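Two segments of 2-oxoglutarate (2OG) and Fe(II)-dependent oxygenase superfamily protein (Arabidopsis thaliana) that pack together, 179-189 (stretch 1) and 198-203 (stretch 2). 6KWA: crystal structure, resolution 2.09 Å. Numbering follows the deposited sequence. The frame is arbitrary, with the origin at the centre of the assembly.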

# COMPACT_ATOMS: atom_id res chain seq x y z
N GLN A 179 2.80 -1.05 -5.73
CA GLN A 179 3.43 -1.29 -7.03
C GLN A 179 4.89 -1.60 -6.72
O GLN A 179 5.65 -0.70 -6.37
CB GLN A 179 3.28 -0.08 -7.97
CG GLN A 179 3.92 -0.27 -9.36
CD GLN A 179 3.81 0.97 -10.25
OE1 GLN A 179 2.87 1.75 -10.13
NE2 GLN A 179 4.78 1.17 -11.13
N ASP A 180 5.27 -2.87 -6.80
CA ASP A 180 6.57 -3.28 -6.32
C ASP A 180 7.54 -3.21 -7.51
O ASP A 180 7.12 -2.98 -8.62
CB ASP A 180 6.50 -4.68 -5.73
CG ASP A 180 7.68 -5.01 -4.84
OD1 ASP A 180 8.59 -4.17 -4.75
OD2 ASP A 180 7.73 -6.12 -4.27
N ASP A 181 8.84 -3.38 -7.29
CA ASP A 181 9.81 -3.30 -8.39
C ASP A 181 9.89 -4.65 -9.13
O ASP A 181 10.41 -5.62 -8.58
CB ASP A 181 11.19 -2.90 -7.86
CG ASP A 181 12.13 -2.44 -8.96
OD1 ASP A 181 11.86 -2.73 -10.16
OD2 ASP A 181 13.11 -1.73 -8.64
N GLU A 182 9.39 -4.70 -10.37
CA GLU A 182 9.33 -5.96 -11.14
C GLU A 182 10.69 -6.64 -11.30
O GLU A 182 10.77 -7.85 -11.49
CB GLU A 182 8.70 -5.74 -12.53
CG GLU A 182 9.49 -4.83 -13.49
CD GLU A 182 9.34 -3.35 -13.17
OE1 GLU A 182 9.27 -3.00 -11.97
OE2 GLU A 182 9.26 -2.53 -14.13
N ASN A 183 11.75 -5.85 -11.20
CA ASN A 183 13.10 -6.33 -11.45
C ASN A 183 13.83 -6.87 -10.22
O ASN A 183 14.91 -7.46 -10.35
CB ASN A 183 13.93 -5.21 -12.08
CG ASN A 183 13.36 -4.74 -13.40
OD1 ASN A 183 12.99 -5.55 -14.25
ND2 ASN A 183 13.25 -3.42 -13.58
N VAL A 184 13.25 -6.70 -9.04
CA VAL A 184 13.95 -7.10 -7.81
C VAL A 184 13.10 -7.96 -6.88
O VAL A 184 13.35 -9.16 -6.74
CB VAL A 184 14.43 -5.86 -7.02
CG1 VAL A 184 15.41 -6.28 -5.94
CG2 VAL A 184 15.07 -4.82 -7.94
N GLY A 185 12.10 -7.35 -6.24
CA GLY A 185 11.21 -8.09 -5.35
C GLY A 185 11.88 -8.64 -4.10
O GLY A 185 13.00 -8.26 -3.76
N GLY A 186 11.19 -9.54 -3.40
CA GLY A 186 11.73 -10.11 -2.19
C GLY A 186 10.85 -9.88 -0.99
O GLY A 186 11.16 -10.33 0.12
N LEU A 187 9.74 -9.17 -1.21
CA LEU A 187 8.73 -8.98 -0.19
C LEU A 187 8.29 -10.34 0.32
O LEU A 187 8.14 -11.28 -0.47
CB LEU A 187 7.55 -8.18 -0.75
CG LEU A 187 6.31 -8.02 0.11
CD1 LEU A 187 6.62 -7.14 1.31
CD2 LEU A 187 5.25 -7.38 -0.74
N GLU A 188 8.09 -10.46 1.63
CA GLU A 188 7.64 -11.72 2.22
C GLU A 188 6.71 -11.47 3.37
O GLU A 188 6.80 -10.45 4.03
CB GLU A 188 8.83 -12.51 2.77
CG GLU A 188 9.35 -13.61 1.91
CD GLU A 188 10.43 -14.40 2.62
OE1 GLU A 188 10.91 -13.92 3.69
OE2 GLU A 188 10.79 -15.50 2.13
N ALA A 189 5.86 -12.45 3.64
CA ALA A 189 4.79 -12.28 4.62
C ALA A 189 4.65 -13.51 5.49
O ALA A 189 4.85 -14.63 5.03
CB ALA A 189 3.47 -11.99 3.94
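Stretch 2 198-203: FPIDPL

Stretch 2 lies against stretch 1 in two modes: its first residues pair with the strand 187-189 as a β-ladder, and its later residues, in loop conformation, bring a proline against the turn that precedes that strand. The two strand axes approach to 4.5 Å, and their N-to-C directions differ by 139°, so the pairing is antiparallel but clearly twisted. Backbone angles agree with this: Phe198 (-125/151) and Pro199 (-85/150) are extended, as are Glu188 and Ala189 opposite them. Together the stretches bury 529 Å², both sides summed.

The register follows from the CA atoms and the backbone hydrogen bonds. Ala189 and Phe198 form a hydrogen-bonded pair with both bonds present: Ala189 N donates to Phe198 O at 2.9 Å (163° at the hydrogen), and Phe198 N donates to Ala189 O at 3.0 Å (166°). Next along the ladder, Glu188 and Pro199 form a non-hydrogen-bonded pair, CA to CA 4.3 Å. This position suits proline, whose nitrogen has no hydrogen to donate. Beyond it, Ile200 N donates to Leu187 O at 2.8 Å, with an almost linear angle of 179°. Two CA-H...O contacts supplement the ladder: Pro199 CA lies 3.6 Å from Leu187 O, and Glu188 CA lies 3.4 Å from Phe198 O.

Apolar packing is concentrated on the sheet face that carries Leu187, Ala189, Phe198 and Ile200. Leu187 CD2 reaches Ile200 CB at 3.7 Å, while Ala189 CB lies 4.1 Å from Ile200 CD1. The same methyl sits over the Phe198 ring, 4.1 Å from the centroid and 29° off the ring normal, which identifies a CH-pi contact with the ring face; its nearest ring atom is Phe198 CZ, at 3.7 Å from Ala189 CB. On the other face, Glu188 CG approaches Pro199 CB to 4.3 Å.

The loop contact centres on Pro202, which has the largest covered area of any residue here, 101 Å². Its CA-to-CB bond points toward stretch 1, and its ring meets several residues of the turn: Pro202 CG is 3.4 Å from Asp181 O and 3.7 Å from Gly185 CA, and Pro202 CB is 3.7 Å from Glu182 CA. The turn is braced internally by Val184 N donating to Asp181 O at 3.1 Å. Gly185 leaves room for the proline: an ideal CB there would come within 2.4 Å of Pro202 CD, a clash, and its positive phi of 66° independently favours glycine.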

# COMPACT_ATOMS: atom_id res chain seq x y z
N PHE A 198 6.00 -16.83 3.32
CA PHE A 198 5.82 -17.06 1.89
C PHE A 198 6.19 -15.75 1.18
O PHE A 198 6.13 -14.68 1.79
CB PHE A 198 4.40 -17.52 1.58
CG PHE A 198 3.34 -16.54 1.99
CD1 PHE A 198 2.86 -15.61 1.09
CD2 PHE A 198 2.81 -16.57 3.28
CE1 PHE A 198 1.86 -14.70 1.47
CE2 PHE A 198 1.83 -15.69 3.66
CZ PHE A 198 1.35 -14.74 2.76
N PRO A 199 6.68 -15.85 -0.08
CA PRO A 199 7.12 -14.68 -0.84
C PRO A 199 5.98 -13.98 -1.58
O PRO A 199 5.01 -14.63 -1.95
CB PRO A 199 8.10 -15.28 -1.85
CG PRO A 199 7.53 -16.64 -2.13
CD PRO A 199 6.87 -17.10 -0.83
N ILE A 200 6.10 -12.67 -1.78
CA ILE A 200 5.19 -11.96 -2.66
C ILE A 200 6.05 -11.41 -3.82
O ILE A 200 6.54 -10.29 -3.77
CB ILE A 200 4.45 -10.84 -1.90
CG1 ILE A 200 3.73 -11.44 -0.68
CG2 ILE A 200 3.47 -10.10 -2.83
CD1 ILE A 200 3.04 -10.42 0.18
N ASP A 201 6.22 -12.24 -4.84
CA ASP A 201 7.06 -11.91 -5.98
C ASP A 201 6.38 -10.84 -6.83
O ASP A 201 5.16 -10.84 -6.95
CB ASP A 201 7.33 -13.16 -6.82
CG ASP A 201 8.15 -14.21 -6.06
OD1 ASP A 201 8.96 -13.84 -5.18
OD2 ASP A 201 7.93 -15.41 -6.30
N PRO A 202 7.17 -9.91 -7.39
CA PRO A 202 6.64 -8.83 -8.23
C PRO A 202 6.24 -9.28 -9.63
O PRO A 202 7.02 -9.08 -10.56
CB PRO A 202 7.80 -7.84 -8.29
CG PRO A 202 9.00 -8.72 -8.24
CD PRO A 202 8.64 -9.88 -7.33
N LEU A 203 5.05 -9.83 -9.81
CA LEU A 203 4.62 -10.28 -11.13
C LEU A 203 4.23 -9.07 -12.00
O LEU A 203 3.41 -8.23 -11.59
CB LEU A 203 3.47 -11.27 -10.98
CG LEU A 203 3.91 -12.54 -10.23
CD1 LEU A 203 2.81 -13.58 -10.16
CD2 LEU A 203 5.19 -13.15 -10.80